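Local coordinates for 6-phosphogluconate dehydrogenase, NAD-binding (PDB 6SMT), which catalyses the S-enantioselective reduction of imines and binds NADPH as its cofactor, at the interface of chains A and B. Numbering follows the deposited sequence. Chains: chain A/B, 6-phosphogluconate dehydrogenase, NAD-binding.

Contacts 1, 3 and 4 form a cluster. The centres of their C-alpha atoms lie about 12 Å apart for contacts 1 and 3 and for contacts 1 and 4, and about 15 Å for contacts 3 and 4. Helix 171-199 runs through all three, helix 204-231 through contacts 1 and 4, and those two share A:Ala211. Between centres, contact 2 lies about 25 Å from contact 1, 23 Å from contact 3 and 32 Å from contact 4. The Met195-Ala289 pair occurs in contacts 2 and 3, with the chains exchanged. The two-fold symmetry repeats every contact, which suggests an extensively intertwined dimer.

Contact 1: the interface of chains A and B. Residues chain A 186, 208, 211-212, 214-215, 218; chain B 182, 215, 218-219, 222.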
loop_
_atom_site.group_PDB
_atom_site.type_symbol
_atom_site.label_atom_id
_atom_site.label_comp_id
_atom_site.label_asym_id
_atom_site.label_seq_id
_atom_site.Cartn_x
_atom_site.Cartn_y
_atom_site.Cartn_z
ATOM N N SER A 186 -0.459 -3.540 2.457
ATOM C CA SER A 186 -0.455 -2.061 2.585
ATOM C C SER A 186 -1.044 -1.638 3.936
ATOM O O SER A 186 -0.573 -0.728 4.713
ATOM C CB SER A 186 -1.186 -1.449 1.419
ATOM O OG SER A 186 -0.569 -1.809 0.190
ATOM N N MET A 208 -1.483 12.026 8.571
ATOM C CA MET A 208 -2.404 11.585 7.513
ATOM C C MET A 208 -2.301 12.377 6.236
ATOM O O MET A 208 -2.316 11.772 5.189
ATOM C CB MET A 208 -3.858 11.537 7.957
ATOM C CG MET A 208 -4.068 10.383 8.851
ATOM S SD MET A 208 -3.616 8.857 8.046
ATOM C CE MET A 208 -4.397 8.815 6.558
ATOM N N ALA A 211 0.540 10.782 4.556
ATOM C CA ALA A 211 0.220 9.404 4.169
ATOM C C ALA A 211 -0.671 9.366 2.940
ATOM O O ALA A 211 -0.493 8.545 2.033
ATOM C CB ALA A 211 -0.457 8.676 5.310
ATOM N N HIS A 212 -1.608 10.316 2.807
ATOM C CA HIS A 212 -2.386 10.427 1.565
ATOM C C HIS A 212 -1.492 10.749 0.359
ATOM O O HIS A 212 -1.736 10.340 -0.738
ATOM C CB HIS A 212 -3.491 11.440 1.700
ATOM C CG HIS A 212 -4.554 11.061 2.650
ATOM N ND1 HIS A 212 -5.216 9.825 2.531
ATOM C CD2 HIS A 212 -5.147 11.737 3.668
ATOM C CE1 HIS A 212 -6.074 9.727 3.564
ATOM N NE2 HIS A 212 -6.134 10.904 4.216
ATOM N N ILE A 214 1.577 9.668 0.021
ATOM C CA ILE A 214 2.196 8.383 -0.381
ATOM C C ILE A 214 1.184 7.567 -1.205
ATOM O O ILE A 214 1.544 7.010 -2.215
ATOM C CB ILE A 214 2.685 7.624 0.844
ATOM C CG1 ILE A 214 3.852 8.348 1.504
ATOM C CG2 ILE A 214 3.049 6.189 0.460
ATOM C CD1 ILE A 214 5.116 8.519 0.683
ATOM N N VAL A 215 -0.057 7.469 -0.743
ATOM C CA VAL A 215 -1.048 6.735 -1.548
ATOM C C VAL A 215 -1.126 7.295 -2.947
ATOM O O VAL A 215 -1.166 6.563 -3.911
ATOM C CB VAL A 215 -2.400 6.761 -0.824
ATOM C CG1 VAL A 215 -3.463 6.140 -1.702
ATOM C CG2 VAL A 215 -2.335 6.015 0.464
ATOM N N LEU A 218 1.483 5.923 -5.423
ATOM C CA LEU A 218 1.562 4.463 -5.707
ATOM C C LEU A 218 1.107 4.131 -7.098
ATOM O O LEU A 218 1.758 3.249 -7.693
ATOM C CB LEU A 218 0.700 3.693 -4.697
ATOM C CG LEU A 218 1.112 3.787 -3.240
ATOM C CD1 LEU A 218 0.138 3.001 -2.345
ATOM C CD2 LEU A 218 2.528 3.235 -3.029
ATOM N N LEU B 182 5.378 2.856 5.194
ATOM C CA LEU B 182 4.120 2.635 4.412
ATOM C C LEU B 182 4.460 2.336 2.966
ATOM O O LEU B 182 3.915 1.384 2.369
ATOM C CB LEU B 182 3.249 3.855 4.582
ATOM C CG LEU B 182 2.054 3.929 3.654
ATOM C CD1 LEU B 182 1.139 2.751 3.892
ATOM C CD2 LEU B 182 1.357 5.242 3.741
ATOM N N VAL B 215 -5.635 0.701 -4.974
ATOM C CA VAL B 215 -4.994 1.951 -4.512
ATOM C C VAL B 215 -6.058 3.008 -4.216
ATOM O O VAL B 215 -5.961 3.719 -3.205
ATOM C CB VAL B 215 -3.941 2.386 -5.508
ATOM C CG1 VAL B 215 -3.476 3.797 -5.138
ATOM C CG2 VAL B 215 -2.786 1.412 -5.660
ATOM N N LEU B 218 -7.585 2.849 -0.674
ATOM C CA LEU B 218 -6.711 2.934 0.520
ATOM C C LEU B 218 -6.933 4.226 1.308
ATOM O O LEU B 218 -6.942 4.139 2.520
ATOM C CB LEU B 218 -5.250 2.844 0.118
ATOM C CG LEU B 218 -4.771 1.516 -0.455
ATOM C CD1 LEU B 218 -3.320 1.610 -0.878
ATOM C CD2 LEU B 218 -4.961 0.383 0.509
ATOM N N SER B 219 -7.031 5.354 0.656
ATOM C CA SER B 219 -7.068 6.613 1.453
ATOM C C SER B 219 -8.260 6.657 2.370
ATOM O O SER B 219 -8.062 6.959 3.559
ATOM C CB SER B 219 -6.982 7.841 0.565
ATOM O OG SER B 219 -5.630 8.150 0.299
ATOM N N PHE B 222 -7.557 4.246 5.286
ATOM C CA PHE B 222 -6.486 4.743 6.160
ATOM C C PHE B 222 -7.027 5.896 7.034
ATOM O O PHE B 222 -6.714 5.983 8.205
ATOM C CB PHE B 222 -5.288 5.187 5.351
ATOM C CG PHE B 222 -4.508 4.109 4.633
ATOM C CD1 PHE B 222 -4.677 2.752 4.882
ATOM C CD2 PHE B 222 -3.466 4.473 3.847
ATOM C CE1 PHE B 222 -3.904 1.816 4.213
ATOM C CE2 PHE B 222 -2.669 3.531 3.203
ATOM C CZ PHE B 222 -2.885 2.217 3.395
HETATM O O HOH W 1 -4.470 9.813 -1.617
#
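B:Phe222 packs against A:Met208 and A:Val215 where helices 204-231 of the two chains meet. Its CB touches the A:Met208 methyl CE at 3.9 Å, and the two side chains run roughly perpendicular. CG sits anti to the carbonyl carbon (chi1 -68°), which turns the ring back along its own helix toward B:Leu218. One ring edge, CD2 and CE2, then meets the branch methyl CG2 of A:Val215, with CE2 at 3.7 Å. The other valine branch, CG1, faces the B:Ser219 hydroxyl OG at 3.6 Å. The phenyl tip, CZ, lies 4.0 Å from the backbone O of A:Ser186, on helix 171-199. One face of the ring is backed by CB of B:Leu218 from its own chain.

The polar link lies beside this packing. A:His212 ND1 and the B:Ser219 hydroxyl OG share a hydrogen bond of 2.8 Å, with 153° at the hydrogen. Which of the two groups donates cannot be told. The same OG hydrogen-bonds a water that also binds the backbone O of A:His212. The backbone O of B:Ser219 lies in the ring plane at the histidine edge.

A:Ile214 and B:Leu182 lie alongside with their tips pointing opposite ways, CG2 of the isoleucine 3.8 Å from CD2 of the leucine. A:Leu218 and B:Leu218 meet through their CD1 methyls at 4.0 Å, as equivalent residues close to the two-fold axis can. The patch gives the probable dimer a mostly apolar helix-to-helix core with a local polar pin.

Contact 2: the interface of chains A and B. Residues chain A 289-290, 292-294; chain B 195, 259-261.
A:Met292 and A:Thr293 lie against B:Val260 and B:Asp261 in a short antiparallel beta bridge. The residues belong to the C-terminal domain of the reductive aminase-like family. The bridge pairs A:Thr293 with B:Val260, and backbone bonds flank it. B:Asp261 N donates to A:Met292 O at 2.7 Å. A:Thr294 N donates to B:Gly259 O at 3.0 Å. A:Thr294 is poorly ordered and its side chain is incomplete, so this end of the bridge is less certain.

Around the bridge the side chains meet mainly through methyl groups. B:Met195 reaches in from helix 171-199. Its chain bends at chi2 and chi3, and this brings the terminal methyl CE back to A:Ala289 and A:Thr293. CE lies 3.6 Å from the backbone O of A:Ala289 and 3.7 Å from CG2 of A:Thr293. The methionine and threonine side chains cross obliquely. Nearer the backbone of B:Met195, CG approaches CB of A:Ala289 at 4.1 Å.

A:Met292 has the opposite shape. Its chain is extended beyond CG (chi2 176°), and it is the base, CB, that meets the methyl CG1 of B:Val260 at 3.9 Å. That CG1 also faces the carbonyl O of A:Met292. CB of B:Asp261 lies 3.4 Å from the same oxygen, beside the N that donates to it.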
loop_
_atom_site.group_PDB
_atom_site.type_symbol
_atom_site.label_atom_id
_atom_site.label_comp_id
_atom_site.label_asym_id
_atom_site.label_seq_id
_atom_site.Cartn_x
_atom_site.Cartn_y
_atom_site.Cartn_z
ATOM N N ALA A 289 11.170 -8.283 -6.554
ATOM C CA ALA A 289 10.205 -9.385 -6.421
ATOM C C ALA A 289 10.690 -10.683 -7.061
ATOM O O ALA A 289 10.213 -11.741 -6.604
ATOM C CB ALA A 289 8.866 -9.032 -6.952
ATOM N N SER A 290 11.624 -10.642 -7.998
ATOM C CA SER A 290 12.205 -11.912 -8.517
ATOM C C SER A 290 12.663 -12.792 -7.359
ATOM O O SER A 290 12.499 -14.041 -7.483
ATOM C CB SER A 290 13.342 -11.630 -9.453
ATOM O OG SER A 290 12.878 -10.927 -10.593
ATOM N N MET A 292 11.563 -13.275 -4.517
ATOM C CA MET A 292 10.491 -13.807 -3.650
ATOM C C MET A 292 10.245 -15.285 -4.032
ATOM O O MET A 292 9.494 -15.929 -3.357
ATOM C CB MET A 292 9.212 -12.972 -3.761
ATOM C CG MET A 292 9.473 -11.549 -3.273
ATOM S SD MET A 292 7.941 -10.588 -3.553
ATOM C CE MET A 292 8.352 -8.946 -2.963
ATOM N N THR A 293 10.786 -15.776 -5.139
ATOM C CA THR A 293 10.570 -17.245 -5.434
ATOM C C THR A 293 11.249 -18.158 -4.393
ATOM O O THR A 293 12.389 -17.846 -3.976
ATOM C CB THR A 293 11.118 -17.651 -6.800
ATOM O OG1 THR A 293 12.521 -17.436 -6.659
ATOM C CG2 THR A 293 10.488 -16.852 -7.915
ATOM N N THR A 294 10.570 -19.258 -3.996
ATOM C CA THR A 294 11.124 -20.502 -3.357
ATOM C C THR A 294 9.978 -21.205 -2.615
ATOM O O THR A 294 9.070 -20.453 -2.250
ATOM C CB THR A 294 12.325 -20.243 -2.426
ATOM N N MET B 195 3.700 -11.494 -8.667
ATOM C CA MET B 195 4.284 -12.836 -8.862
ATOM C C MET B 195 3.189 -13.874 -8.662
ATOM O O MET B 195 3.153 -14.902 -9.411
ATOM C CB MET B 195 5.423 -13.052 -7.869
ATOM C CG MET B 195 6.537 -12.180 -8.098
ATOM S SD MET B 195 7.442 -12.600 -9.571
ATOM C CE MET B 195 8.366 -13.904 -8.744
ATOM N N GLY B 259 4.677 -20.853 -5.574
ATOM C CA GLY B 259 6.125 -20.940 -5.442
ATOM C C GLY B 259 6.698 -19.591 -5.014
ATOM O O GLY B 259 7.878 -19.306 -5.317
ATOM N N VAL B 260 5.920 -18.828 -4.235
ATOM C CA VAL B 260 6.395 -17.493 -3.795
ATOM C C VAL B 260 6.436 -17.410 -2.259
ATOM O O VAL B 260 5.482 -17.872 -1.604
ATOM C CB VAL B 260 5.445 -16.412 -4.341
ATOM C CG1 VAL B 260 5.947 -15.036 -4.056
ATOM C CG2 VAL B 260 5.207 -16.573 -5.856
ATOM N N ASP B 261 7.534 -16.912 -1.733
ATOM C CA ASP B 261 7.680 -16.722 -0.291
ATOM C C ASP B 261 6.555 -15.799 0.231
ATOM O O ASP B 261 6.229 -14.857 -0.482
ATOM C CB ASP B 261 9.025 -16.108 0.010
ATOM C CG ASP B 261 9.304 -15.963 1.481
ATOM O OD1 ASP B 261 9.543 -17.031 2.111
ATOM O OD2 ASP B 261 9.179 -14.880 2.026
#

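Contact 3: the interface of chains A and B. Residues chain A 188-189, 191-193, 195; chain B 181, 289, 292.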
loop_
_atom_site.group_PDB
_atom_site.type_symbol
_atom_site.label_atom_id
_atom_site.label_comp_id
_atom_site.label_asym_id
_atom_site.label_seq_id
_atom_site.Cartn_x
_atom_site.Cartn_y
_atom_site.Cartn_z
ATOM N N GLY A 188 -1.055 -3.483 6.660
ATOM C CA GLY A 188 -0.025 -3.816 7.646
ATOM C C GLY A 188 1.042 -2.732 7.674
ATOM O O GLY A 188 1.441 -2.354 8.805
ATOM N N GLY A 189 1.464 -2.241 6.540
ATOM C CA GLY A 189 2.451 -1.167 6.566
ATOM C C GLY A 189 1.910 0.105 7.170
ATOM O O GLY A 189 2.612 0.768 7.977
ATOM N N GLY A 191 -0.559 0.464 9.519
ATOM C CA GLY A 191 -0.718 0.357 10.954
ATOM C C GLY A 191 0.652 0.413 11.636
ATOM O O GLY A 191 0.737 1.002 12.679
ATOM N N HIS A 192 1.644 -0.230 11.044
ATOM C CA HIS A 192 3.026 -0.167 11.579
ATOM C C HIS A 192 3.523 1.280 11.558
ATOM O O HIS A 192 4.106 1.741 12.563
ATOM C CB HIS A 192 3.892 -1.110 10.765
ATOM C CG HIS A 192 5.268 -1.260 11.259
ATOM N ND1 HIS A 192 6.247 -0.369 10.876
ATOM C CD2 HIS A 192 5.803 -2.151 12.134
ATOM C CE1 HIS A 192 7.355 -0.730 11.555
ATOM N NE2 HIS A 192 7.119 -1.780 12.362
ATOM N N ALA A 193 3.296 1.965 10.465
ATOM C CA ALA A 193 3.790 3.342 10.309
ATOM C C ALA A 193 3.163 4.207 11.401
ATOM O O ALA A 193 3.828 5.030 11.957
ATOM C CB ALA A 193 3.477 3.857 8.948
ATOM N N MET A 195 2.221 3.321 14.328
ATOM C CA MET A 195 2.782 2.978 15.660
ATOM C C MET A 195 4.142 3.635 15.822
ATOM O O MET A 195 4.527 4.100 16.958
ATOM C CB MET A 195 2.804 1.459 15.869
ATOM C CG MET A 195 1.451 0.911 15.969
ATOM S SD MET A 195 0.896 1.061 17.706
ATOM C CE MET A 195 1.896 -0.304 18.390
ATOM N N ASP B 181 8.123 3.568 5.444
ATOM C CA ASP B 181 7.608 2.290 5.959
ATOM C C ASP B 181 6.323 1.937 5.196
ATOM O O ASP B 181 6.219 0.843 4.613
ATOM C CB ASP B 181 7.410 2.427 7.445
ATOM C CG ASP B 181 6.756 1.338 8.168
ATOM O OD1 ASP B 181 6.554 0.252 7.557
ATOM O OD2 ASP B 181 6.470 1.550 9.353
ATOM N N ALA B 289 -2.727 -3.428 14.669
ATOM C CA ALA B 289 -1.372 -2.891 14.828
ATOM C C ALA B 289 -0.987 -2.817 16.313
ATOM O O ALA B 289 0.242 -2.844 16.601
ATOM C CB ALA B 289 -1.295 -1.560 14.160
ATOM N N MET B 292 1.637 -5.278 17.338
ATOM C CA MET B 292 2.995 -5.130 16.799
ATOM C C MET B 292 3.934 -4.705 17.929
ATOM O O MET B 292 5.129 -4.766 17.625
ATOM C CB MET B 292 2.996 -4.114 15.662
ATOM C CG MET B 292 2.120 -4.580 14.469
ATOM S SD MET B 292 2.130 -3.268 13.195
ATOM C CE MET B 292 1.014 -3.962 11.986
#
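This is a helix-against-helix interface of the probable dimer, in which A:His192 of one helix 171-199 hydrogen-bonds B:Asp181 of the other. It links these long helices by a polar contact and seats the 3-10 helix 285-292 of chain B alongside.

With CG anti to the backbone N (chi1 -174°), the A:His192 ring stands off its helix and presents ND1 to B:Asp181. This ND1 donates a short hydrogen bond of 2.5 Å to the carboxylate OD2 of B:Asp181. The acceptor lies in the imidazole plane, so the ring N-H is well aimed. OD2 is met on its syn side, 20° out of the carboxylate plane. The two side chains stand about perpendicular, with ring and carboxylate planes 76° apart. The in-plane bond helps to set the rotation of the ring.

The glycines A:Gly188, A:Gly189 and A:Gly191, which lack side chains, probably allow the close approach to the helix backbone. The methyl CB of B:Ala289 lies 3.6 Å from O of A:Gly191 and 3.8 Å from its CA. B:Met292 extends beyond CG and brings its sulfur over the base of the histidine. At a slant, SD of B:Met292 lies 3.6 Å from CA of A:His192 and 3.7 Å from CB of A:His192. At the far end of that methionine, the methyl CE of B:Met292 rests 3.6 Å from the backbone O of A:Gly188.

Contact 4: the interface of chains A and B. Residues chain A 202, 206-207, 210-211; chain B 141, 163, 171, 175, 179.
B:Phe175 wedges between A:Ile202, A:Glu206, A:Leu207 and A:His210 in the helical C-terminal domain of this imine reductase. This is the tightly packed part. The methyl CD1 of A:Ile202 lies over one face of the phenyl ring, 3.8 Å from its centroid and offset toward the rim. A:His210 meets the same phenyl ring edge-to-face, with the planes 80° apart and its CD2 at 3.8 Å from CE2 of B:Phe175. B:Leu179 packs beside the ring. Its CD1 touches CB of A:His210 at 3.7 Å, while its CD2 lies 3.6 Å from the backbone N of A:Ala211. A:Leu207 runs antiparallel alongside both, its CD1 touching each.

Beside the ring, A:Glu206 and B:Arg171 reach toward each other tip to tip in a salt bridge. The glutamate is extended, with CG anti to the backbone N (chi1 -175°). B:Arg171 grips it end-on: NH1 hydrogen-bonds OE2 at 2.8 Å and NH2 hydrogen-bonds OE1 at 2.9 Å. Both oxygens are met on their syn sides. The carboxylate and guanidinium planes are 37° apart, so the pair is twisted. CE1 of B:Phe175 backs one face of the guanidinium and may help to position it.

The contact is thinner at the tip of A:His210. There the strand residues B:Leu141 and B:Thr163 bury 13 and 20 Å², against 76 Å² for B:Phe175. CE1 lies 3.7 Å from CD2 of B:Leu141, and it faces B:Thr163 OG1, in the ring plane, at 3.8 Å.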
loop_
_atom_site.group_PDB
_atom_site.type_symbol
_atom_site.label_atom_id
_atom_site.label_comp_id
_atom_site.label_asym_id
_atom_site.label_seq_id
_atom_site.Cartn_x
_atom_site.Cartn_y
_atom_site.Cartn_z
ATOM N N ILE A 202 4.523 11.923 16.547
ATOM C CA ILE A 202 3.673 12.306 15.399
ATOM C C ILE A 202 2.351 11.522 15.495
ATOM O O ILE A 202 2.327 10.331 15.291
ATOM C CB ILE A 202 4.352 12.040 14.042
ATOM C CG1 ILE A 202 5.723 12.657 13.908
ATOM C CG2 ILE A 202 3.453 12.398 12.896
ATOM C CD1 ILE A 202 6.563 12.065 12.757
ATOM N N GLU A 206 -1.658 14.127 12.356
ATOM C CA GLU A 206 -0.595 14.940 11.765
ATOM C C GLU A 206 0.046 14.156 10.606
ATOM O O GLU A 206 0.502 14.825 9.592
ATOM C CB GLU A 206 0.459 15.342 12.803
ATOM C CG GLU A 206 1.516 16.288 12.261
ATOM C CD GLU A 206 2.490 16.829 13.301
ATOM O OE1 GLU A 206 2.613 16.206 14.381
ATOM O OE2 GLU A 206 3.236 17.776 12.928
ATOM N N LEU A 207 0.148 12.853 10.732
ATOM C CA LEU A 207 0.748 12.095 9.613
ATOM C C LEU A 207 -0.155 12.051 8.389
ATOM O O LEU A 207 0.344 11.913 7.252
ATOM C CB LEU A 207 1.054 10.674 10.095
ATOM C CG LEU A 207 1.943 9.863 9.173
ATOM C CD1 LEU A 207 3.363 10.409 9.223
ATOM C CD2 LEU A 207 1.929 8.400 9.583
ATOM N N HIS A 210 0.211 13.535 4.827
ATOM C CA HIS A 210 1.410 13.033 4.125
ATOM C C HIS A 210 1.234 11.585 3.713
ATOM O O HIS A 210 1.754 11.139 2.655
ATOM C CB HIS A 210 2.668 13.219 5.011
ATOM C CG HIS A 210 2.866 14.625 5.414
ATOM N ND1 HIS A 210 3.259 15.569 4.459
ATOM C CD2 HIS A 210 2.587 15.283 6.545
ATOM C CE1 HIS A 210 3.304 16.733 5.098
ATOM N NE2 HIS A 210 2.912 16.607 6.351
ATOM N N ALA A 211 0.540 10.782 4.556
ATOM C CA ALA A 211 0.220 9.404 4.169
ATOM C C ALA A 211 -0.671 9.366 2.940
ATOM O O ALA A 211 -0.493 8.545 2.033
ATOM C CB ALA A 211 -0.457 8.676 5.310
ATOM N N LEU B 141 9.722 17.578 2.785
ATOM C CA LEU B 141 9.538 17.966 4.198
ATOM C C LEU B 141 10.850 18.532 4.726
ATOM O O LEU B 141 11.954 18.025 4.358
ATOM C CB LEU B 141 9.158 16.745 5.051
ATOM C CG LEU B 141 8.087 15.883 4.475
ATOM C CD1 LEU B 141 7.779 14.768 5.462
ATOM C CD2 LEU B 141 6.853 16.650 4.202
ATOM N N THR B 163 6.907 21.441 3.038
ATOM C CA THR B 163 6.282 21.454 4.370
ATOM C C THR B 163 7.367 21.541 5.426
ATOM O O THR B 163 8.218 20.635 5.424
ATOM C CB THR B 163 5.444 20.194 4.693
ATOM O OG1 THR B 163 4.483 20.012 3.647
ATOM C CG2 THR B 163 4.707 20.345 6.014
ATOM N N ARG B 171 13.101 15.962 12.866
ATOM C CA ARG B 171 11.659 15.663 12.726
ATOM C C ARG B 171 11.278 15.338 11.291
ATOM O O ARG B 171 10.327 14.535 11.144
ATOM C CB ARG B 171 10.843 16.782 13.346
ATOM C CG ARG B 171 9.398 16.397 13.658
ATOM C CD ARG B 171 8.659 17.405 14.540
ATOM N NE ARG B 171 7.518 16.754 15.113
ATOM C CZ ARG B 171 6.272 16.915 14.716
ATOM N NH1 ARG B 171 5.942 17.752 13.752
ATOM N NH2 ARG B 171 5.325 16.183 15.293
ATOM N N PHE B 175 9.138 11.838 10.146
ATOM C CA PHE B 175 8.091 11.593 9.168
ATOM C C PHE B 175 8.572 10.629 8.093
ATOM O O PHE B 175 7.805 9.747 7.644
ATOM C CB PHE B 175 7.685 12.921 8.492
ATOM C CG PHE B 175 6.761 13.801 9.299
ATOM C CD1 PHE B 175 7.198 14.614 10.338
ATOM C CD2 PHE B 175 5.420 13.846 9.002
ATOM C CE1 PHE B 175 6.311 15.385 11.086
ATOM C CE2 PHE B 175 4.540 14.596 9.784
ATOM C CZ PHE B 175 4.990 15.415 10.740
ATOM N N LEU B 179 6.606 7.330 6.675
ATOM C CA LEU B 179 6.037 7.385 5.335
ATOM C C LEU B 179 6.742 6.379 4.434
ATOM O O LEU B 179 6.099 5.691 3.580
ATOM C CB LEU B 179 6.156 8.790 4.787
ATOM C CG LEU B 179 5.337 9.833 5.574
ATOM C CD1 LEU B 179 5.795 11.218 5.129
ATOM C CD2 LEU B 179 3.849 9.661 5.346
#